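PDB 6DG0: Mec-8 protein from Caenorhabditis elegans, which probably binds RNA in the nucleus as a splicing factor, here through its C-terminal RNA recognition motif, captured with the DNA oligonucleotide AGCACA. Local coordinates for residues Ala3-Val8 with Val43-Tyr48; Ala9-Glu14 with Gly72-Glu77. The protein carries 2 engineered substitutions. All coordinates share one frame; numbering follows the deposited sequence.

Contact 1: Ala3-Val8 with Val43-Tyr48. Engineered in segment 3-8: Ala3 (natural residue Cys). With nucleotides of chain D.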
ATOM      1  N   ALA A   3       3.937  -8.929 -11.520  1.00 34.48           N
ATOM      2  CA  ALA A   3       3.258  -8.141 -10.499  1.00 34.68           C
ATOM      3  C   ALA A   3       4.236  -7.221  -9.774  1.00 35.94           C
ATOM      4  O   ALA A   3       5.317  -7.647  -9.369  1.00 32.51           O
ATOM      5  CB  ALA A   3       2.555  -9.054  -9.511  1.00 29.48           C
ATOM      6  N   SER A   4       3.850  -5.959  -9.614  1.00 30.80           N
ATOM      7  CA  SER A   4       4.695  -4.972  -8.949  1.00 26.83           C
ATOM      8  C   SER A   4       4.142  -4.577  -7.583  1.00 26.52           C
ATOM      9  O   SER A   4       2.969  -4.226  -7.453  1.00 29.57           O
ATOM     10  CB  SER A   4       4.857  -3.732  -9.829  1.00 27.95           C
ATOM     11  OG  SER A   4       5.715  -2.783  -9.220  1.00 33.29           O
ATOM     12  N   THR A   5       5.002  -4.631  -6.571  1.00 25.93           N
ATOM     13  CA  THR A   5       4.598  -4.365  -5.195  1.00 30.02           C
ATOM     14  C   THR A   5       4.974  -2.954  -4.738  1.00 29.85           C
ATOM     15  O   THR A   5       6.068  -2.471  -5.028  1.00 31.01           O
ATOM     16  CB  THR A   5       5.241  -5.390  -4.232  1.00 27.30           C
ATOM     17  OG1 THR A   5       4.835  -6.715  -4.596  1.00 34.87           O
ATOM     18  CG2 THR A   5       4.830  -5.121  -2.791  1.00 28.25           C
ATOM     19  N   LEU A   6       4.066  -2.308  -4.013  1.00 28.36           N
ATOM     20  CA  LEU A   6       4.322  -0.989  -3.442  1.00 25.89           C
ATOM     21  C   LEU A   6       4.557  -1.071  -1.935  1.00 25.73           C
ATOM     22  O   LEU A   6       4.052  -1.975  -1.269  1.00 25.72           O
ATOM     23  CB  LEU A   6       3.158  -0.037  -3.732  1.00 25.04           C
ATOM     24  CG  LEU A   6       2.853   0.300  -5.193  1.00 26.10           C
ATOM     25  CD1 LEU A   6       1.592   1.147  -5.292  1.00 23.45           C
ATOM     26  CD2 LEU A   6       4.034   1.013  -5.835  1.00 22.42           C
ATOM     27  N   PHE A   7       5.335  -0.130  -1.407  1.00 25.81           N
ATOM     28  CA  PHE A   7       5.537  -0.004   0.035  1.00 24.40           C
ATOM     29  C   PHE A   7       4.778   1.207   0.578  1.00 22.30           C
ATOM     30  O   PHE A   7       4.913   2.312   0.058  1.00 21.27           O
ATOM     31  CB  PHE A   7       7.030   0.106   0.363  1.00 20.88           C
ATOM     32  CG  PHE A   7       7.314   0.526   1.779  1.00 22.06           C
ATOM     33  CD1 PHE A   7       7.256  -0.393   2.814  1.00 21.82           C
ATOM     34  CD2 PHE A   7       7.655   1.838   2.075  1.00 21.75           C
ATOM     35  CE1 PHE A   7       7.513  -0.011   4.119  1.00 21.23           C
ATOM     36  CE2 PHE A   7       7.917   2.224   3.377  1.00 19.82           C
ATOM     37  CZ  PHE A   7       7.847   1.298   4.399  1.00 22.19           C
ATOM     38  N   VAL A   8       3.991   0.999   1.630  1.00 21.55           N
ATOM     39  CA  VAL A   8       3.187   2.075   2.209  1.00 23.30           C
ATOM     40  C   VAL A   8       3.516   2.331   3.680  1.00 19.95           C
ATOM     41  O   VAL A   8       3.437   1.431   4.512  1.00 22.23           O
ATOM     42  CB  VAL A   8       1.680   1.773   2.080  1.00 27.99           C
ATOM     43  CG1 VAL A   8       0.855   2.936   2.612  1.00 24.18           C
ATOM     44  CG2 VAL A   8       1.321   1.478   0.630  1.00 22.31           C
ATOM     45  N   VAL A  43       3.026  -0.782   8.610  1.00 33.10           N
ATOM     46  CA  VAL A  43       3.293  -0.520   7.197  1.00 29.65           C
ATOM     47  C   VAL A  43       2.504  -1.526   6.361  1.00 30.86           C
ATOM     48  O   VAL A  43       1.917  -2.460   6.905  1.00 28.07           O
ATOM     49  CB  VAL A  43       4.793  -0.642   6.850  1.00 26.01           C
ATOM     50  CG1 VAL A  43       5.636   0.238   7.760  1.00 18.75           C
ATOM     51  CG2 VAL A  43       5.243  -2.099   6.926  1.00 24.57           C
ATOM     52  N   ALA A  44       2.472  -1.332   5.046  1.00 28.14           N
ATOM     53  CA  ALA A  44       1.721  -2.237   4.177  1.00 24.77           C
ATOM     54  C   ALA A  44       2.417  -2.490   2.847  1.00 26.81           C
ATOM     55  O   ALA A  44       3.096  -1.613   2.314  1.00 22.47           O
ATOM     56  CB  ALA A  44       0.330  -1.688   3.936  1.00 26.90           C
ATOM     57  N   PHE A  45       2.240  -3.695   2.317  1.00 25.44           N
ATOM     58  CA  PHE A  45       2.713  -4.023   0.980  1.00 23.55           C
ATOM     59  C   PHE A  45       1.529  -4.331   0.066  1.00 26.27           C
ATOM     60  O   PHE A  45       0.759  -5.259   0.321  1.00 24.21           O
ATOM     61  CB  PHE A  45       3.688  -5.201   1.035  1.00 27.90           C
ATOM     62  CG  PHE A  45       4.910  -4.931   1.866  1.00 22.44           C
ATOM     63  CD1 PHE A  45       5.999  -4.265   1.329  1.00 24.79           C
ATOM     64  CD2 PHE A  45       4.963  -5.329   3.190  1.00 24.03           C
ATOM     65  CE1 PHE A  45       7.121  -4.014   2.094  1.00 26.78           C
ATOM     66  CE2 PHE A  45       6.082  -5.080   3.962  1.00 25.43           C
ATOM     67  CZ  PHE A  45       7.163  -4.421   3.414  1.00 22.77           C
ATOM     68  N   VAL A  46       1.386  -3.545  -0.997  1.00 30.80           N
ATOM     69  CA  VAL A  46       0.250  -3.678  -1.904  1.00 26.29           C
ATOM     70  C   VAL A  46       0.701  -4.055  -3.310  1.00 26.55           C
ATOM     71  O   VAL A  46       1.503  -3.352  -3.925  1.00 28.08           O
ATOM     72  CB  VAL A  46      -0.570  -2.377  -1.969  1.00 25.16           C
ATOM     73  CG1 VAL A  46      -1.857  -2.604  -2.746  1.00 24.90           C
ATOM     74  CG2 VAL A  46      -0.875  -1.879  -0.569  1.00 27.39           C
ATOM     75  N   GLU A  47       0.176  -5.167  -3.816  1.00 29.65           N
ATOM     76  CA  GLU A  47       0.583  -5.681  -5.119  1.00 27.91           C
ATOM     77  C   GLU A  47      -0.403  -5.343  -6.237  1.00 29.38           C
ATOM     78  O   GLU A  47      -1.617  -5.436  -6.058  1.00 30.01           O
ATOM     79  CB  GLU A  47       0.768  -7.195  -5.050  1.00 23.47           C
ATOM     80  CG  GLU A  47       1.390  -7.782  -6.298  1.00 29.82           C
ATOM     81  CD  GLU A  47       1.469  -9.293  -6.254  1.00 37.54           C
ATOM     82  OE1 GLU A  47       0.409  -9.938  -6.124  1.00 37.41           O
ATOM     83  OE2 GLU A  47       2.591  -9.834  -6.347  1.00 38.27           O
ATOM     84  N   TYR A  48       0.133  -4.947  -7.388  1.00 28.10           N
ATOM     85  CA  TYR A  48      -0.677  -4.725  -8.583  1.00 29.65           C
ATOM     86  C   TYR A  48      -0.249  -5.641  -9.733  1.00 28.98           C
ATOM     87  O   TYR A  48       0.856  -6.180  -9.726  1.00 32.23           O
ATOM     88  CB  TYR A  48      -0.607  -3.258  -9.002  1.00 26.17           C
ATOM     89  CG  TYR A  48      -1.457  -2.359  -8.134  1.00 30.03           C
ATOM     90  CD1 TYR A  48      -0.959  -1.829  -6.948  1.00 26.50           C
ATOM     91  CD2 TYR A  48      -2.760  -2.044  -8.496  1.00 31.14           C
ATOM     92  CE1 TYR A  48      -1.741  -1.010  -6.150  1.00 27.28           C
ATOM     93  CE2 TYR A  48      -3.547  -1.229  -7.708  1.00 29.49           C
ATOM     94  CZ  TYR A  48      -3.033  -0.713  -6.537  1.00 27.31           C
ATOM     95  OH  TYR A  48      -3.816   0.100  -5.752  1.00 29.89           O
TER
ATOM     96  P    DA D   4      11.546  -6.134   6.371  1.00 38.59           P
ATOM     97  OP1  DA D   4      12.089  -5.601   7.640  1.00 36.26           O
ATOM     98  OP2  DA D   4      12.455  -6.761   5.386  1.00 33.40           O
ATOM     99  O5'  DA D   4      10.390  -7.192   6.694  1.00 31.06           O
ATOM    100  C5'  DA D   4       9.261  -6.814   7.476  1.00 32.87           C
ATOM    101  C4'  DA D   4       8.097  -7.761   7.227  1.00 39.64           C
ATOM    102  O4'  DA D   4       7.462  -7.422   5.967  1.00 38.94           O
ATOM    103  C3'  DA D   4       8.481  -9.237   7.128  1.00 42.93           C
ATOM    104  O3'  DA D   4       7.503 -10.055   7.760  1.00 48.48           O
ATOM    105  C2'  DA D   4       8.536  -9.485   5.622  1.00 43.33           C
ATOM    106  C1'  DA D   4       7.464  -8.537   5.101  1.00 36.80           C
ATOM    107  N9   DA D   4       7.734  -8.059   3.748  1.00 33.38           N
ATOM    108  C8   DA D   4       8.878  -7.454   3.307  1.00 33.13           C
ATOM    109  N7   DA D   4       8.852  -7.130   2.037  1.00 33.39           N
ATOM    110  C5   DA D   4       7.602  -7.554   1.612  1.00 33.59           C
ATOM    111  C6   DA D   4       6.958  -7.500   0.359  1.00 27.43           C
ATOM    112  N6   DA D   4       7.518  -6.971  -0.735  1.00 25.60           N
ATOM    113  N1   DA D   4       5.714  -8.012   0.274  1.00 29.33           N
ATOM    114  C2   DA D   4       5.156  -8.541   1.371  1.00 30.98           C
ATOM    115  N3   DA D   4       5.661  -8.648   2.599  1.00 32.07           N
ATOM    116  C4   DA D   4       6.899  -8.131   2.653  1.00 32.44           C
ATOM    117  P    DC D   3      13.071  -0.373   6.712  1.00 23.41           P
ATOM    118  OP1  DC D   3      13.554  -1.606   7.368  1.00 26.56           O
ATOM    119  OP2  DC D   3      13.916   0.303   5.702  1.00 26.81           O
ATOM    120  O5'  DC D   3      11.650  -0.665   6.036  1.00 25.59           O
ATOM    121  C5'  DC D   3      10.654  -1.398   6.749  1.00 25.67           C
ATOM    122  C4'  DC D   3      10.211  -2.628   5.970  1.00 25.55           C
ATOM    123  O4'  DC D   3       9.646  -2.216   4.698  1.00 21.60           O
ATOM    124  C3'  DC D   3      11.314  -3.624   5.627  1.00 26.14           C
ATOM    125  O3'  DC D   3      10.783  -4.942   5.612  1.00 29.81           O
ATOM    126  C2'  DC D   3      11.740  -3.184   4.231  1.00 25.98           C
ATOM    127  C1'  DC D   3      10.413  -2.740   3.632  1.00 24.69           C
ATOM    128  N1   DC D   3      10.558  -1.682   2.596  1.00 26.99           N
ATOM    129  C2   DC D   3      10.514  -2.030   1.244  1.00 24.13           C
ATOM    130  O2   DC D   3      10.356  -3.216   0.932  1.00 25.79           O
ATOM    131  N3   DC D   3      10.649  -1.056   0.310  1.00 26.81           N
ATOM    132  C4   DC D   3      10.820   0.213   0.688  1.00 22.83           C
ATOM    133  N4   DC D   3      10.947   1.137  -0.269  1.00 18.72           N
ATOM    134  C5   DC D   3      10.870   0.587   2.062  1.00 24.28           C
ATOM    135  C6   DC D   3      10.737  -0.383   2.974  1.00 26.61           C
TER
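Phe7 and Phe45 meet across the strands as a non-hydrogen-bonded antiparallel pair, their rings approaching obliquely with planes 53° apart and CD1 of Phe7 3.7 Å from CE1 of Phe45. Each ring carries a base of chain D: the cytosine of DC3 lies over one face of Phe7, its C6 3.3 Å above the plane, and the adenine of DA4 covers a face of Phe45 with C5 above the ring centre. CG of Phe7 stands anti to its backbone N (chi1 168°), which brings it within 3.6 Å of C5 of DC3. Aromatic residues on the two central strands that stack under bases are the hallmark of the RNP2 and RNP1 motifs of an RNA recognition motif, carried here on strands 4-11 and 42-48. Alternate residues turn to the other face, where CD1 of Leu6 lies 4.1 Å from CE1 of Tyr48 and CG2 of Val8 meets CG2 of Val46, against helices 17-24 and 51-61. Six backbone hydrogen bonds join the strands, among them Leu6 N to Val46 O at 2.8 Å. On the base-binding face, the Glu47 carboxylate passes close to the engineered Ala3, OE2 being 3.3 Å from CB, while OE1 forms a salt bridge with Arg32.

Contact 2: Ala9-Glu14 with Gly72-Glu77; sequences ANLSAE and GGLRIE. With nucleotides of chain D.
Arg75 reaches beside Ala9 and Asn10 to read the guanine of DG2 of chain D with two hydrogen bonds, NE to O6 at 3.0 Å and NH2 to N7 at 2.9 Å, the latter in the guanidinium plane. Glu77 takes the other edge of that base: its OE2 accepts from N1 at 2.7 Å and from N2, while OE1 accepts from N4 of DC3 at 2.8 Å. This pattern is consistent with recognition of a guanine followed by a cytosine. The guanidinium is sandwiched, with C6 of the adenine DA1 3.2 Å above the centre of one face and CB of Asn10 over the opposite face, toward the rim. A bend at chi3 (-53°) places NE within this layer. An alanine in place of Arg75 would probably leave guanine O6 and N7 without these donors and DA1 without the flat group packed on it. Asn10 OD1 accepts from the backbone N of Asn69 and of Asp70. Ala9 and Arg75 form one antiparallel hydrogen-bonded pair, Ala9 N to Arg75 O being 2.7 Å. Farther from the bases, CD2 of Leu11 packs on CD2 of Leu74 at 3.7 Å. Leu11 also touches Leu20 of helix 17-24, and Ile76 touches Met58 and Leu61 of helix 51-61, so edge strand 75-78 is fastened both to central strand 4-11 and to the helical layer.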
ATOM      1  N   ALA A   9       3.874   3.575   3.983  1.00 19.09           N
ATOM      2  CA  ALA A   9       4.223   4.003   5.337  1.00 23.78           C
ATOM      3  C   ALA A   9       3.230   5.049   5.836  1.00 26.01           C
ATOM      4  O   ALA A   9       2.276   5.380   5.130  1.00 27.07           O
ATOM      5  CB  ALA A   9       5.642   4.550   5.376  1.00 19.65           C
ATOM      6  N   ASN A  10       3.430   5.529   7.063  1.00 24.91           N
ATOM      7  CA  ASN A  10       2.537   6.510   7.682  1.00 29.18           C
ATOM      8  C   ASN A  10       1.125   5.958   7.887  1.00 36.78           C
ATOM      9  O   ASN A  10       0.128   6.568   7.495  1.00 35.40           O
ATOM     10  CB  ASN A  10       2.525   7.802   6.845  1.00 30.29           C
ATOM     11  CG  ASN A  10       1.829   8.951   7.546  1.00 32.20           C
ATOM     12  OD1 ASN A  10       1.579   8.894   8.742  1.00 28.53           O
ATOM     13  ND2 ASN A  10       1.585  10.031   6.818  1.00 33.49           N
ATOM     14  N   LEU A  11       1.069   4.768   8.479  1.00 32.49           N
ATOM     15  CA  LEU A  11      -0.192   4.100   8.779  1.00 34.29           C
ATOM     16  C   LEU A  11      -0.472   4.014  10.280  1.00 37.81           C
ATOM     17  O   LEU A  11       0.416   3.690  11.069  1.00 44.61           O
ATOM     18  CB  LEU A  11      -0.202   2.692   8.184  1.00 30.48           C
ATOM     19  CG  LEU A  11      -0.542   2.518   6.704  1.00 35.53           C
ATOM     20  CD1 LEU A  11      -0.246   1.091   6.270  1.00 26.17           C
ATOM     21  CD2 LEU A  11      -1.999   2.870   6.453  1.00 31.89           C
ATOM     22  N   SER A  12      -1.716   4.277  10.666  1.00 33.16           N
ATOM     23  CA  SER A  12      -2.131   4.161  12.061  1.00 37.81           C
ATOM     24  C   SER A  12      -2.178   2.684  12.444  1.00 37.05           C
ATOM     25  O   SER A  12      -2.286   1.819  11.577  1.00 29.78           O
ATOM     26  CB  SER A  12      -3.487   4.830  12.291  1.00 28.98           C
ATOM     27  OG  SER A  12      -4.522   4.140  11.616  1.00 40.66           O
ATOM     28  N   ALA A  13      -2.075   2.392  13.735  1.00 41.96           N
ATOM     29  CA  ALA A  13      -2.057   1.005  14.189  1.00 43.88           C
ATOM     30  C   ALA A  13      -3.467   0.433  14.316  1.00 40.94           C
ATOM     31  O   ALA A  13      -3.641  -0.759  14.576  1.00 36.08           O
ATOM     32  CB  ALA A  13      -1.322   0.892  15.515  1.00 42.29           C
ATOM     33  N   GLU A  14      -4.471   1.284  14.127  1.00 38.40           N
ATOM     34  CA  GLU A  14      -5.859   0.864  14.286  1.00 38.13           C
ATOM     35  C   GLU A  14      -6.548   0.595  12.950  1.00 35.92           C
ATOM     36  O   GLU A  14      -7.693   0.143  12.925  1.00 36.02           O
ATOM     37  CB  GLU A  14      -6.659   1.917  15.060  1.00 42.13           C
ATOM     38  CG  GLU A  14      -6.245   2.094  16.514  1.00 52.86           C
ATOM     39  CD  GLU A  14      -5.147   3.123  16.691  1.00 56.80           C
ATOM     40  OE1 GLU A  14      -4.828   3.832  15.713  1.00 48.07           O
ATOM     41  OE2 GLU A  14      -4.607   3.227  17.813  1.00 73.52           O
ATOM     42  N   GLY A  72       0.932  14.826   6.188  1.00 27.85           N
ATOM     43  CA  GLY A  72       1.422  14.430   4.883  1.00 27.71           C
ATOM     44  C   GLY A  72       0.587  13.342   4.243  1.00 25.23           C
ATOM     45  O   GLY A  72       0.564  13.212   3.019  1.00 27.31           O
ATOM     46  N   GLY A  73      -0.086  12.545   5.068  1.00 23.29           N
ATOM     47  CA  GLY A  73      -0.913  11.467   4.560  1.00 24.82           C
ATOM     48  C   GLY A  73      -0.034  10.272   4.271  1.00 27.98           C
ATOM     49  O   GLY A  73       1.103  10.219   4.732  1.00 26.76           O
ATOM     50  N   LEU A  74      -0.537   9.330   3.486  1.00 26.34           N
ATOM     51  CA  LEU A  74       0.194   8.097   3.214  1.00 25.91           C
ATOM     52  C   LEU A  74       1.487   8.349   2.444  1.00 25.21           C
ATOM     53  O   LEU A  74       1.510   9.130   1.495  1.00 25.71           O
ATOM     54  CB  LEU A  74      -0.686   7.126   2.428  1.00 24.54           C
ATOM     55  CG  LEU A  74      -1.885   6.517   3.156  1.00 24.08           C
ATOM     56  CD1 LEU A  74      -2.575   5.494   2.267  1.00 25.53           C
ATOM     57  CD2 LEU A  74      -1.473   5.901   4.488  1.00 23.35           C
ATOM     58  N   ARG A  75       2.562   7.684   2.858  1.00 24.86           N
ATOM     59  CA  ARG A  75       3.823   7.760   2.127  1.00 27.13           C
ATOM     60  C   ARG A  75       4.084   6.437   1.417  1.00 25.76           C
ATOM     61  O   ARG A  75       4.287   5.402   2.053  1.00 24.24           O
ATOM     62  CB  ARG A  75       4.988   8.113   3.057  1.00 28.36           C
ATOM     63  CG  ARG A  75       4.899   9.506   3.659  1.00 25.72           C
ATOM     64  CD  ARG A  75       6.109   9.835   4.528  1.00 21.13           C
ATOM     65  NE  ARG A  75       6.364   8.832   5.559  1.00 23.06           N
ATOM     66  CZ  ARG A  75       5.866   8.880   6.790  1.00 23.39           C
ATOM     67  NH1 ARG A  75       5.086   9.890   7.154  1.00 31.28           N
ATOM     68  NH2 ARG A  75       6.160   7.929   7.664  1.00 21.51           N
ATOM     69  N   ILE A  76       4.080   6.485   0.088  1.00 23.95           N
ATOM     70  CA  ILE A  76       4.201   5.281  -0.722  1.00 22.45           C
ATOM     71  C   ILE A  76       5.469   5.259  -1.571  1.00 26.55           C
ATOM     72  O   ILE A  76       5.812   6.246  -2.223  1.00 26.51           O
ATOM     73  CB  ILE A  76       2.984   5.121  -1.655  1.00 23.38           C
ATOM     74  CG1 ILE A  76       1.681   5.289  -0.870  1.00 24.28           C
ATOM     75  CG2 ILE A  76       3.022   3.776  -2.367  1.00 21.70           C
ATOM     76  CD1 ILE A  76       0.432   5.131  -1.716  1.00 18.90           C
ATOM     77  N   GLU A  77       6.156   4.120  -1.557  1.00 21.20           N
ATOM     78  CA  GLU A  77       7.328   3.901  -2.397  1.00 23.84           C
ATOM     79  C   GLU A  77       7.186   2.585  -3.148  1.00 24.58           C
ATOM     80  O   GLU A  77       6.330   1.765  -2.817  1.00 19.35           O
ATOM     81  CB  GLU A  77       8.609   3.876  -1.564  1.00 20.75           C
ATOM     82  CG  GLU A  77       8.823   5.080  -0.674  1.00 22.94           C
ATOM     83  CD  GLU A  77      10.030   4.914   0.227  1.00 27.57           C
ATOM     84  OE1 GLU A  77      10.709   3.867   0.129  1.00 28.52           O
ATOM     85  OE2 GLU A  77      10.299   5.827   1.036  1.00 25.24           O
TER
ATOM     86  P    DG D   2      15.434   4.578   5.840  1.00 27.35           P
ATOM     87  OP1  DG D   2      16.669   4.077   6.480  1.00 37.90           O
ATOM     88  OP2  DG D   2      15.281   4.506   4.369  1.00 34.93           O
ATOM     89  O5'  DG D   2      14.213   3.819   6.531  1.00 24.70           O
ATOM     90  C5'  DG D   2      14.258   3.555   7.928  1.00 21.56           C
ATOM     91  C4'  DG D   2      12.922   3.041   8.416  1.00 30.59           C
ATOM     92  O4'  DG D   2      11.988   4.126   8.440  1.00 28.37           O
ATOM     93  C3'  DG D   2      12.277   2.004   7.519  1.00 27.41           C
ATOM     94  O3'  DG D   2      12.746   0.700   7.865  1.00 27.56           O
ATOM     95  C2'  DG D   2      10.780   2.171   7.821  1.00 20.17           C
ATOM     96  C1'  DG D   2      10.681   3.608   8.363  1.00 26.94           C
ATOM     97  N9   DG D   2       9.879   4.512   7.537  1.00 26.26           N
ATOM     98  C8   DG D   2       8.857   5.325   7.964  1.00 23.90           C
ATOM     99  N7   DG D   2       8.325   6.037   7.011  1.00 22.19           N
ATOM    100  C5   DG D   2       9.043   5.684   5.877  1.00 22.09           C
ATOM    101  C6   DG D   2       8.914   6.133   4.541  1.00 24.04           C
ATOM    102  O6   DG D   2       8.113   6.960   4.084  1.00 25.80           O
ATOM    103  N1   DG D   2       9.839   5.520   3.700  1.00 27.69           N
ATOM    104  C2   DG D   2      10.770   4.591   4.099  1.00 29.17           C
ATOM    105  N2   DG D   2      11.578   4.111   3.143  1.00 24.17           N
ATOM    106  N3   DG D   2      10.902   4.161   5.348  1.00 28.91           N
ATOM    107  C4   DG D   2      10.008   4.748   6.181  1.00 26.35           C
ATOM    108  O5'  DA D   1      14.077   9.150   3.827  1.00 34.63           O
ATOM    109  C5'  DA D   1      14.638   9.596   5.057  1.00 33.90           C
ATOM    110  C4'  DA D   1      14.799   8.448   6.047  1.00 31.18           C
ATOM    111  O4'  DA D   1      13.833   8.590   7.107  1.00 35.86           O
ATOM    112  C3'  DA D   1      14.568   7.055   5.495  1.00 30.62           C
ATOM    113  O3'  DA D   1      15.274   6.109   6.303  1.00 34.67           O
ATOM    114  C2'  DA D   1      13.045   6.908   5.623  1.00 31.92           C
ATOM    115  C1'  DA D   1      12.720   7.750   6.867  1.00 32.18           C
ATOM    116  N9   DA D   1      11.571   8.635   6.689  1.00 28.71           N
ATOM    117  C8   DA D   1      11.313   9.435   5.609  1.00 29.99           C
ATOM    118  N7   DA D   1      10.225  10.155   5.729  1.00 28.80           N
ATOM    119  C5   DA D   1       9.742   9.821   6.982  1.00 28.68           C
ATOM    120  C6   DA D   1       8.612  10.249   7.704  1.00 29.58           C
ATOM    121  N6   DA D   1       7.737  11.144   7.235  1.00 27.32           N
ATOM    122  N1   DA D   1       8.413   9.718   8.928  1.00 34.41           N
ATOM    123  C2   DA D   1       9.293   8.825   9.393  1.00 30.50           C
ATOM    124  N3   DA D   1      10.394   8.348   8.810  1.00 24.35           N
ATOM    125  C4   DA D   1      10.563   8.893   7.594  1.00 25.89           C
ATOM    126  P    DC D   3      13.071  -0.373   6.712  1.00 23.41           P
ATOM    127  OP1  DC D   3      13.554  -1.606   7.368  1.00 26.56           O
ATOM    128  OP2  DC D   3      13.916   0.303   5.702  1.00 26.81           O
ATOM    129  O5'  DC D   3      11.650  -0.665   6.036  1.00 25.59           O
ATOM    130  C5'  DC D   3      10.654  -1.398   6.749  1.00 25.67           C
ATOM    131  C4'  DC D   3      10.211  -2.628   5.970  1.00 25.55           C
ATOM    132  O4'  DC D   3       9.646  -2.216   4.698  1.00 21.60           O
ATOM    133  C3'  DC D   3      11.314  -3.624   5.627  1.00 26.14           C
ATOM    134  O3'  DC D   3      10.783  -4.942   5.612  1.00 29.81           O
ATOM    135  C2'  DC D   3      11.740  -3.184   4.231  1.00 25.98           C
ATOM    136  C1'  DC D   3      10.413  -2.740   3.632  1.00 24.69           C
ATOM    137  N1   DC D   3      10.558  -1.682   2.596  1.00 26.99           N
ATOM    138  C2   DC D   3      10.514  -2.030   1.244  1.00 24.13           C
ATOM    139  O2   DC D   3      10.356  -3.216   0.932  1.00 25.79           O
ATOM    140  N3   DC D   3      10.649  -1.056   0.310  1.00 26.81           N
ATOM    141  C4   DC D   3      10.820   0.213   0.688  1.00 22.83           C
ATOM    142  N4   DC D   3      10.947   1.137  -0.269  1.00 18.72           N
ATOM    143  C5   DC D   3      10.870   0.587   2.062  1.00 24.28           C
ATOM    144  C6   DC D   3      10.737  -0.383   2.974  1.00 26.61           C
TER

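How the contacts relate
From the N terminus, strand 4-11 supplies first 3-8 and then 9-14. Contact 1 closes the stretch through helix 17-24 and strand 30-37 when 43-48 returns beside 3-8; contact 2 closes a longer one, running on through helix 51-61, when 72-77 reaches 9-14. The segments alternate along the chain, so the contacts cross. Their centres are about 13 Å apart, and both lie in the 2-3-1-4 antiparallel sheet, on either side of strand 4-11. They meet at Phe7 N and Glu77 O, 2.6 Å apart in a probable hydrogen bond, and where Ala44 CB packs on Leu11 CD1. DC3 of chain D links the two sites, its base lying on Phe7 in contact 1 and its N4 bonding to Glu77 in contact 2.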